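Local coordinates for methylocystis parvus OBBP MbnE (Methylocystis parvus OBBP, PDB 5ICQ), which probably binds the copper-chelating peptide methanobactin in the periplasm, as a solute-binding protein of family 5, at residues K319-T328 with F565-S574; Q488-Y499 with A518-A527. All coordinates share one frame; numbering follows the deposited sequence.

Interaction 1: residues K319-T328 with F565-S574; sequences KGLNGFVFNT and FYVVPLFHAS
Phe-324 and Val-568 form the hydrogen-bonded pair of an antiparallel strand pairing inside a mixed sheet, one of the sheets of this periplasmic binding protein fold. Val-568 N reaches Phe-324 O at 2.7 Å, while the return bond from Phe-324 N to Val-568 O is more bent, 136° at the hydrogen. To either side of this pair, Leu-570 N donates to Asn-322 O and Phe-326 N to Tyr-566 O. On one face of the sheet Val-325 CG2 meets Val-567 CG1 at 4.0 Å. On the other, Val-568 CG2 touches the Phe-326 ring at CE2, 3.5 Å away; it can do so because this methyl lies anti to the carbonyl carbon. Leu-570 crosses Phe-324 at about a right angle, its CD2 3.8 Å from Phe-324 CE2. Gly-323 suits its place, since a CB there would run into Val-568 O. Beyond the regular pairing, water 2 accepts a hydrogen bond from Asn-322 ND2 and donates one to Phe-571 O, while Asn-322 OD1 is hydrogen-bonded to Gln-498 NE2. Lys-319 CB sits over one face of the His-572 ring, a CH-pi contact 3.6 Å from the centroid. Hydrogen bonds between ND1 and Thr-363 OG1 and between NE2 and Glu-369 OE1 fix that ring's rotation.

Interaction 2: residues Q488-Y499 with A518-A527; sequences QKFDFDMMIGQY and ANQESSFNLA
Phe-490 pushes its ring into the loop 518-527, just where helix 480-489 closes in a Schellman motif with Phe-490 at positive phi. Across to the loop its apolar side-chain partner is Leu-526, CE1 to CD2 4.2 Å. Leu-526 packs between the helix end and strand 494-498, its CD1 resting on Gly-497 CA at 3.9 Å and near Met-495 CE. Tyr-499 OH lies against Leu-526 CB at 3.5 Å.

Oxygen atoms make up much of what surrounds the rings. Gln-520 O approaches the Phe-490 ring edge, 3.4 Å from CE2, and Ser-523 OG also lies near the ring plane, by CZ. With CG anti to the carbonyl carbon (chi1 -51°), the ring folds back so that Gln-488 O stands over its centre. Replacing Phe-490 by alanine would remove the ring and is likely to open a gap between helix end and loop, leaving Leu-526 CD2 and Gln-520 O without their aromatic neighbour. Phe-492 brings CZ, at its ring edge, to 3.4 Å from Leu-526 O, and Tyr-499 CE2 lies 3.7 Å from Phe-524 O.

The segments share one direct hydrogen bond: Ser-522 N, in the type II turn 520-523, donates to a lone pair of Gln-488 O at 2.9 Å and 162°. Ser-523 OG accepts from Asn-525 N in an ST turn and also pairs with Thr-517 O.

Water 3 joins Lys-489 O to Glu-521 OE2, and water 4 joins Gln-498 O to Phe-524 O. Water 5, 2.8 Å from Tyr-499 OH, donates to Asn-525 OD1 and accepts from Ala-527 N; Asn-525 ND2 is hydrogen-bonded to Ala-529 O. Aromatic packing and bridging waters, linking backbone and side-chain polar atoms, thus fit an irregular loop to helix end and strand across an interface with a single direct hydrogen bond.

In the fold
Strand 322-326 is flanked in one mixed sheet by strand 567-572 and strand 494-498, both antiparallel to it, so interactions 1 and 2 share a sheet, their centres about 13 Å apart. Probable hydrogen bonds join them directly: Val-325 N to Met-495 O and Tyr-499 N to Leu-321 O, each 2.7 Å. The loop of interaction 2 also reaches interaction 1 through Ala-527, whose side chain touches Val-325 and Tyr-566 and whose O binds Thr-328 OG1. In sequence, 488-527 is nested between the two strands of interaction 1. A sulfate, probably from the crystallisation liquor, lies about 5 Å from the Phe-524 side chain; neither contact is established as a methanobactin site.

Interaction 1: residues K319-T328 with F565-S574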
loop_
_atom_site.group_PDB
_atom_site.type_symbol
_atom_site.label_atom_id
_atom_site.label_comp_id
_atom_site.label_asym_id
_atom_site.label_seq_id
_atom_site.Cartn_x
_atom_site.Cartn_y
_atom_site.Cartn_z
ATOM N N LYS A 319 9.581 -1.006 -1.427
ATOM C CA LYS A 319 9.479 -1.604 -0.105
ATOM C C LYS A 319 9.580 -0.514 0.955
ATOM O O LYS A 319 10.005 0.614 0.677
ATOM C CB LYS A 319 10.585 -2.640 0.118
ATOM C CG LYS A 319 10.621 -3.761 -0.925
ATOM C CD LYS A 319 9.452 -4.713 -0.722
ATOM C CE LYS A 319 9.455 -5.818 -1.760
ATOM N NZ LYS A 319 9.445 -5.262 -3.146
ATOM N N GLY A 320 9.210 -0.872 2.181
ATOM C CA GLY A 320 9.217 0.082 3.280
ATOM C C GLY A 320 7.923 0.879 3.305
ATOM O O GLY A 320 7.045 0.639 2.480
ATOM N N LEU A 321 7.781 1.807 4.252
ATOM C CA LEU A 321 8.733 1.981 5.348
ATOM C C LEU A 321 7.957 1.962 6.669
ATOM O O LEU A 321 6.948 2.666 6.817
ATOM C CB LEU A 321 9.520 3.298 5.212
ATOM C CG LEU A 321 10.505 3.673 6.350
ATOM C CD1 LEU A 321 11.651 4.547 5.826
ATOM C CD2 LEU A 321 9.801 4.397 7.518
ATOM N N ASN A 322 8.428 1.142 7.603
ATOM C CA ASN A 322 8.030 1.174 9.004
ATOM C C ASN A 322 9.209 1.693 9.813
ATOM O O ASN A 322 10.363 1.531 9.410
ATOM C CB ASN A 322 7.668 -0.218 9.541
ATOM C CG ASN A 322 6.633 -0.921 8.715
ATOM O OD1 ASN A 322 5.710 -0.299 8.194
ATOM N ND2 ASN A 322 6.770 -2.240 8.601
ATOM N N GLY A 323 8.930 2.298 10.962
ATOM C CA GLY A 323 10.046 2.785 11.761
ATOM C C GLY A 323 9.606 3.276 13.118
ATOM O O GLY A 323 8.414 3.461 13.382
ATOM N N PHE A 324 10.601 3.486 13.989
ATOM C CA PHE A 324 10.379 4.239 15.217
ATOM C C PHE A 324 10.175 5.705 14.865
ATOM O O PHE A 324 11.069 6.333 14.295
ATOM C CB PHE A 324 11.574 4.115 16.172
ATOM C CG PHE A 324 11.757 2.749 16.781
ATOM C CD1 PHE A 324 10.906 2.298 17.791
ATOM C CD2 PHE A 324 12.817 1.945 16.388
ATOM C CE1 PHE A 324 11.086 1.038 18.370
ATOM C CE2 PHE A 324 13.019 0.700 16.975
ATOM C CZ PHE A 324 12.144 0.248 17.973
ATOM N N VAL A 325 9.027 6.266 15.231
ATOM C CA VAL A 325 8.692 7.642 14.883
ATOM C C VAL A 325 8.983 8.543 16.072
ATOM O O VAL A 325 8.491 8.287 17.175
ATOM C CB VAL A 325 7.213 7.767 14.483
ATOM C CG1 VAL A 325 6.885 9.230 14.239
ATOM C CG2 VAL A 325 6.920 6.944 13.231
ATOM N N PHE A 326 9.739 9.623 15.840
ATOM C CA PHE A 326 9.933 10.658 16.854
ATOM C C PHE A 326 8.754 11.625 16.861
ATOM O O PHE A 326 8.308 12.086 15.808
ATOM C CB PHE A 326 11.209 11.474 16.576
ATOM C CG PHE A 326 12.494 10.685 16.645
ATOM C CD1 PHE A 326 13.179 10.545 17.848
ATOM C CD2 PHE A 326 13.062 10.162 15.489
ATOM C CE1 PHE A 326 14.397 9.860 17.897
ATOM C CE2 PHE A 326 14.251 9.473 15.524
ATOM C CZ PHE A 326 14.934 9.324 16.730
ATOM N N ASN A 327 8.268 11.970 18.050
ATOM C CA ASN A 327 7.249 13.014 18.112
ATOM C C ASN A 327 7.968 14.355 18.142
ATOM O O ASN A 327 8.346 14.857 19.207
ATOM C CB ASN A 327 6.333 12.847 19.320
ATOM C CG ASN A 327 5.218 13.889 19.330
ATOM O OD1 ASN A 327 5.217 14.804 18.504
ATOM N ND2 ASN A 327 4.261 13.746 20.246
ATOM N N THR A 328 8.148 14.958 16.954
ATOM C CA THR A 328 8.943 16.181 16.906
ATOM C C THR A 328 8.181 17.382 17.447
ATOM O O THR A 328 8.752 18.476 17.504
ATOM C CB THR A 328 9.417 16.496 15.483
ATOM O OG1 THR A 328 8.305 16.906 14.663
ATOM C CG2 THR A 328 10.031 15.241 14.847
ATOM N N PHE A 565 15.202 12.922 9.538
ATOM C CA PHE A 565 15.322 11.927 10.602
ATOM C C PHE A 565 14.068 11.918 11.471
ATOM O O PHE A 565 14.127 11.928 12.706
ATOM C CB PHE A 565 16.594 12.174 11.424
ATOM C CG PHE A 565 17.831 12.074 10.584
ATOM C CD1 PHE A 565 18.398 10.836 10.328
ATOM C CD2 PHE A 565 18.357 13.202 9.950
ATOM C CE1 PHE A 565 19.519 10.728 9.494
ATOM C CE2 PHE A 565 19.472 13.103 9.120
ATOM C CZ PHE A 565 20.052 11.865 8.892
ATOM N N TYR A 566 12.913 11.910 10.796
ATOM C CA TYR A 566 11.639 11.824 11.498
ATOM C C TYR A 566 11.387 10.428 12.028
ATOM O O TYR A 566 10.591 10.257 12.964
ATOM C CB TYR A 566 10.492 12.231 10.571
ATOM C CG TYR A 566 10.655 13.631 10.030
ATOM C CD1 TYR A 566 10.473 14.740 10.850
ATOM C CD2 TYR A 566 11.001 13.843 8.697
ATOM C CE1 TYR A 566 10.633 16.042 10.353
ATOM C CE2 TYR A 566 11.161 15.133 8.197
ATOM C CZ TYR A 566 10.982 16.217 9.030
ATOM O OH TYR A 566 11.136 17.475 8.508
ATOM N N VAL A 567 12.026 9.426 11.431
ATOM C CA VAL A 567 11.806 8.032 11.789
ATOM C C VAL A 567 13.168 7.366 11.898
ATOM O O VAL A 567 14.148 7.816 11.300
ATOM C CB VAL A 567 10.929 7.274 10.758
ATOM C CG1 VAL A 567 9.629 7.996 10.508
ATOM C CG2 VAL A 567 11.676 7.123 9.455
ATOM N N VAL A 568 13.232 6.303 12.694
ATOM C CA VAL A 568 14.342 5.358 12.636
ATOM C C VAL A 568 13.866 4.181 11.797
ATOM O O VAL A 568 13.008 3.410 12.262
ATOM C CB VAL A 568 14.786 4.899 14.030
ATOM C CG1 VAL A 568 15.994 3.940 13.915
ATOM C CG2 VAL A 568 15.146 6.102 14.885
ATOM N N PRO A 569 14.345 4.016 10.569
ATOM C CA PRO A 569 13.761 3.002 9.685
ATOM C C PRO A 569 13.997 1.618 10.257
ATOM O O PRO A 569 15.059 1.336 10.820
ATOM C CB PRO A 569 14.510 3.193 8.361
ATOM C CG PRO A 569 15.257 4.483 8.493
ATOM C CD PRO A 569 15.502 4.692 9.960
ATOM N N LEU A 570 12.995 0.754 10.101
ATOM C CA LEU A 570 13.117 -0.626 10.547
ATOM C C LEU A 570 13.506 -1.511 9.361
ATOM O O LEU A 570 14.600 -1.343 8.812
ATOM C CB LEU A 570 11.825 -1.079 11.236
ATOM C CG LEU A 570 11.708 -0.468 12.646
ATOM C CD1 LEU A 570 10.326 -0.694 13.249
ATOM C CD2 LEU A 570 12.787 -1.030 13.582
ATOM N N PHE A 571 12.654 -2.444 8.944
ATOM C CA PHE A 571 13.133 -3.493 8.041
ATOM C C PHE A 571 11.964 -4.123 7.291
ATOM O O PHE A 571 10.799 -3.942 7.654
ATOM C CB PHE A 571 13.911 -4.550 8.826
ATOM C CG PHE A 571 13.233 -4.959 10.105
ATOM C CD1 PHE A 571 12.290 -5.967 10.112
ATOM C CD2 PHE A 571 13.534 -4.316 11.298
ATOM C CE1 PHE A 571 11.655 -6.339 11.293
ATOM C CE2 PHE A 571 12.906 -4.684 12.478
ATOM C CZ PHE A 571 11.970 -5.692 12.475
ATOM N N HIS A 572 12.295 -4.884 6.242
ATOM C CA HIS A 572 11.285 -5.476 5.379
ATOM C C HIS A 572 11.836 -6.766 4.789
ATOM O O HIS A 572 13.032 -7.044 4.866
ATOM C CB HIS A 572 10.863 -4.501 4.269
ATOM C CG HIS A 572 11.976 -4.152 3.329
ATOM N ND1 HIS A 572 12.804 -3.065 3.522
ATOM C CD2 HIS A 572 12.402 -4.753 2.191
ATOM C CE1 HIS A 572 13.696 -3.014 2.548
ATOM N NE2 HIS A 572 13.476 -4.027 1.725
ATOM N N ALA A 573 10.937 -7.572 4.212
ATOM C CA ALA A 573 11.333 -8.736 3.434
ATOM C C ALA A 573 11.529 -8.308 1.982
ATOM O O ALA A 573 10.659 -7.648 1.402
ATOM C CB ALA A 573 10.271 -9.835 3.532
ATOM N N SER A 574 12.682 -8.655 1.403
ATOM C CA SER A 574 12.941 -8.251 0.025
ATOM C C SER A 574 12.054 -9.003 -0.945
ATOM O O SER A 574 11.793 -8.510 -2.045
ATOM C CB SER A 574 14.413 -8.470 -0.339
ATOM O OG SER A 574 15.238 -7.516 0.299
HETATM O O HOH W 1 10.170 -1.076 6.720
HETATM O O HOH W 2 9.651 -3.060 9.933
#

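Interaction 2: residues Q488-Y499 with A518-A527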
loop_
_atom_site.group_PDB
_atom_site.type_symbol
_atom_site.label_atom_id
_atom_site.label_comp_id
_atom_site.label_asym_id
_atom_site.label_seq_id
_atom_site.Cartn_x
_atom_site.Cartn_y
_atom_site.Cartn_z
ATOM N N GLN A 488 -3.986 8.852 18.089
ATOM C CA GLN A 488 -4.820 9.882 17.472
ATOM C C GLN A 488 -4.517 11.268 18.022
ATOM O O GLN A 488 -4.576 12.261 17.286
ATOM C CB GLN A 488 -6.302 9.545 17.679
ATOM C CG GLN A 488 -6.774 8.425 16.761
ATOM C CD GLN A 488 -8.162 7.914 17.123
ATOM O OE1 GLN A 488 -8.700 8.243 18.180
ATOM N NE2 GLN A 488 -8.743 7.108 16.242
ATOM N N LYS A 489 -4.224 11.361 19.317
ATOM C CA LYS A 489 -3.929 12.628 19.963
ATOM C C LYS A 489 -2.443 12.966 19.963
ATOM O O LYS A 489 -2.070 14.023 20.486
ATOM C CB LYS A 489 -4.454 12.607 21.402
ATOM C CG LYS A 489 -5.961 12.386 21.476
ATOM C CD LYS A 489 -6.482 12.430 22.912
ATOM C CE LYS A 489 -8.012 12.502 22.943
ATOM N NZ LYS A 489 -8.563 12.516 24.333
ATOM N N PHE A 490 -1.601 12.101 19.385
ATOM C CA PHE A 490 -0.144 12.271 19.392
ATOM C C PHE A 490 0.405 12.344 20.818
ATOM O O PHE A 490 1.340 13.098 21.111
ATOM C CB PHE A 490 0.274 13.500 18.569
ATOM C CG PHE A 490 -0.331 13.529 17.174
ATOM C CD1 PHE A 490 -0.127 12.481 16.286
ATOM C CD2 PHE A 490 -1.105 14.611 16.760
ATOM C CE1 PHE A 490 -0.680 12.501 14.992
ATOM C CE2 PHE A 490 -1.665 14.645 15.471
ATOM C CZ PHE A 490 -1.463 13.581 14.591
ATOM N N ASP A 491 -0.163 11.532 21.713
ATOM C CA ASP A 491 0.273 11.504 23.109
ATOM C C ASP A 491 1.305 10.387 23.291
ATOM O O ASP A 491 1.057 9.333 23.890
ATOM C CB ASP A 491 -0.919 11.334 24.041
ATOM C CG ASP A 491 -0.510 11.274 25.501
ATOM O OD1 ASP A 491 0.620 11.714 25.836
ATOM O OD2 ASP A 491 -1.315 10.773 26.311
ATOM N N PHE A 492 2.491 10.646 22.746
ATOM C CA PHE A 492 3.607 9.710 22.842
ATOM C C PHE A 492 4.898 10.487 22.612
ATOM O O PHE A 492 4.890 11.571 22.014
ATOM C CB PHE A 492 3.466 8.556 21.830
ATOM C CG PHE A 492 3.371 9.017 20.384
ATOM C CD1 PHE A 492 4.521 9.291 19.650
ATOM C CD2 PHE A 492 2.131 9.173 19.771
ATOM C CE1 PHE A 492 4.438 9.738 18.333
ATOM C CE2 PHE A 492 2.038 9.607 18.445
ATOM C CZ PHE A 492 3.195 9.890 17.731
ATOM N N ASP A 493 6.005 9.939 23.136
ATOM C CA ASP A 493 7.329 10.443 22.767
ATOM C C ASP A 493 7.809 9.784 21.484
ATOM O O ASP A 493 8.338 10.455 20.584
ATOM C CB ASP A 493 8.359 10.171 23.876
ATOM C CG ASP A 493 8.057 10.900 25.176
ATOM O OD1 ASP A 493 7.473 12.011 25.144
ATOM O OD2 ASP A 493 8.434 10.351 26.237
ATOM N N MET A 494 7.638 8.465 21.405
ATOM C CA MET A 494 8.050 7.648 20.273
ATOM C C MET A 494 7.083 6.481 20.156
ATOM O O MET A 494 6.591 5.969 21.165
ATOM C CB MET A 494 9.485 7.125 20.460
ATOM C CG MET A 494 9.962 6.173 19.342
ATOM S SD MET A 494 11.709 5.741 19.546
ATOM C CE MET A 494 12.489 7.262 19.027
ATOM N N MET A 495 6.800 6.075 18.927
ATOM C CA MET A 495 5.985 4.892 18.700
ATOM C C MET A 495 6.430 4.320 17.372
ATOM O O MET A 495 7.255 4.912 16.672
ATOM C CB MET A 495 4.481 5.219 18.712
ATOM C CG MET A 495 4.027 6.182 17.629
ATOM S SD MET A 495 2.208 6.307 17.592
ATOM C CE MET A 495 1.796 4.792 16.720
ATOM N N ILE A 496 5.905 3.155 17.021
ATOM C CA ILE A 496 6.241 2.535 15.741
ATOM C C ILE A 496 5.137 2.878 14.755
ATOM O O ILE A 496 3.952 2.713 15.064
ATOM C CB ILE A 496 6.442 1.018 15.891
ATOM C CG1 ILE A 496 7.740 0.774 16.669
ATOM C CG2 ILE A 496 6.492 0.351 14.516
ATOM C CD1 ILE A 496 7.969 -0.674 17.095
ATOM N N GLY A 497 5.518 3.400 13.585
ATOM C CA GLY A 497 4.550 3.842 12.608
ATOM C C GLY A 497 4.843 3.238 11.251
ATOM O O GLY A 497 5.947 2.766 10.983
ATOM N N GLN A 498 3.832 3.274 10.386
ATOM C CA GLN A 498 3.926 2.695 9.053
ATOM C C GLN A 498 3.651 3.752 7.989
ATOM O O GLN A 498 2.693 4.528 8.106
ATOM C CB GLN A 498 2.945 1.528 8.930
ATOM C CG GLN A 498 2.923 0.867 7.583
ATOM C CD GLN A 498 2.219 -0.477 7.611
ATOM O OE1 GLN A 498 0.991 -0.548 7.653
ATOM N NE2 GLN A 498 3.003 -1.557 7.589
ATOM N N TYR A 499 4.497 3.780 6.949
ATOM C CA TYR A 499 4.365 4.675 5.786
ATOM C C TYR A 499 4.555 3.795 4.548
ATOM O O TYR A 499 5.645 3.755 3.984
ATOM C CB TYR A 499 5.398 5.809 5.831
ATOM C CG TYR A 499 5.283 6.659 7.073
ATOM C CD1 TYR A 499 5.924 6.295 8.253
ATOM C CD2 TYR A 499 4.497 7.804 7.074
ATOM C CE1 TYR A 499 5.799 7.064 9.405
ATOM C CE2 TYR A 499 4.378 8.590 8.220
ATOM C CZ TYR A 499 5.038 8.214 9.376
ATOM O OH TYR A 499 4.916 8.974 10.523
ATOM N N ALA A 518 0.180 18.082 10.264
ATOM C CA ALA A 518 1.100 17.789 11.361
ATOM C C ALA A 518 0.438 17.919 12.732
ATOM O O ALA A 518 0.880 17.276 13.692
ATOM C CB ALA A 518 2.315 18.716 11.294
ATOM N N ASN A 519 -0.593 18.749 12.858
ATOM C CA ASN A 519 -1.242 18.964 14.152
ATOM C C ASN A 519 -2.746 18.799 14.041
ATOM O O ASN A 519 -3.528 19.495 14.699
ATOM C CB ASN A 519 -0.859 20.322 14.727
ATOM C CG ASN A 519 0.593 20.360 15.126
ATOM O OD1 ASN A 519 0.965 19.862 16.191
ATOM N ND2 ASN A 519 1.435 20.903 14.259
ATOM N N GLN A 520 -3.158 17.829 13.240
ATOM C CA GLN A 520 -4.555 17.474 13.025
ATOM C C GLN A 520 -4.794 16.108 13.663
ATOM O O GLN A 520 -4.171 15.120 13.264
ATOM C CB GLN A 520 -4.841 17.457 11.522
ATOM C CG GLN A 520 -6.168 16.887 11.079
ATOM C CD GLN A 520 -6.188 16.698 9.569
ATOM O OE1 GLN A 520 -6.280 15.575 9.070
ATOM N NE2 GLN A 520 -6.066 17.800 8.833
ATOM N N GLU A 521 -5.675 16.052 14.662
ATOM C CA GLU A 521 -5.922 14.795 15.364
ATOM C C GLU A 521 -6.307 13.692 14.387
ATOM O O GLU A 521 -7.008 13.930 13.399
ATOM C CB GLU A 521 -7.021 14.974 16.416
ATOM C CG GLU A 521 -6.596 15.848 17.573
ATOM C CD GLU A 521 -7.267 15.470 18.885
ATOM O OE1 GLU A 521 -8.354 14.850 18.859
ATOM O OE2 GLU A 521 -6.688 15.790 19.947
ATOM N N SER A 522 -5.792 12.488 14.650
ATOM C CA SER A 522 -6.007 11.263 13.888
ATOM C C SER A 522 -5.312 11.246 12.536
ATOM O O SER A 522 -5.526 10.310 11.767
ATOM C CB SER A 522 -7.501 10.971 13.672
ATOM O OG SER A 522 -8.167 10.849 14.911
ATOM N N SER A 523 -4.477 12.231 12.217
ATOM C CA SER A 523 -3.852 12.169 10.905
ATOM C C SER A 523 -2.723 11.142 10.905
ATOM O O SER A 523 -2.256 10.690 11.954
ATOM C CB SER A 523 -3.325 13.545 10.479
ATOM O OG SER A 523 -2.015 13.766 10.965
ATOM N N PHE A 524 -2.275 10.786 9.699
ATOM C CA PHE A 524 -1.159 9.866 9.494
ATOM C C PHE A 524 0.201 10.503 9.728
ATOM O O PHE A 524 1.214 9.797 9.675
ATOM C CB PHE A 524 -1.203 9.300 8.074
ATOM C CG PHE A 524 -2.429 8.479 7.799
ATOM C CD1 PHE A 524 -3.131 7.897 8.838
ATOM C CD2 PHE A 524 -2.889 8.285 6.507
ATOM C CE1 PHE A 524 -4.266 7.139 8.595
ATOM C CE2 PHE A 524 -4.025 7.524 6.266
ATOM C CZ PHE A 524 -4.705 6.956 7.311
ATOM N N ASN A 525 0.250 11.804 9.985
ATOM C CA ASN A 525 1.525 12.503 10.155
ATOM C C ASN A 525 1.978 12.359 11.611
ATOM O O ASN A 525 1.916 13.288 12.419
ATOM C CB ASN A 525 1.381 13.965 9.736
ATOM C CG ASN A 525 2.725 14.680 9.625
ATOM O OD1 ASN A 525 3.727 14.232 10.184
ATOM N ND2 ASN A 525 2.739 15.808 8.918
ATOM N N LEU A 526 2.437 11.143 11.940
ATOM C CA LEU A 526 2.715 10.824 13.341
ATOM C C LEU A 526 3.877 11.638 13.897
ATOM O O LEU A 526 3.877 11.990 15.081
ATOM C CB LEU A 526 3.011 9.335 13.477
ATOM C CG LEU A 526 1.882 8.431 13.001
ATOM C CD1 LEU A 526 2.295 6.953 13.097
ATOM C CD2 LEU A 526 0.661 8.706 13.841
ATOM N N ALA A 527 4.879 11.933 13.068
ATOM C CA ALA A 527 6.046 12.661 13.551
ATOM C C ALA A 527 5.774 14.146 13.752
ATOM O O ALA A 527 6.546 14.818 14.451
ATOM C CB ALA A 527 7.216 12.481 12.579
HETATM O O HOH W 3 -3.472 16.283 19.590
HETATM O O HOH W 4 1.250 7.006 9.111
HETATM O O HOH W 5 5.032 11.746 10.042
#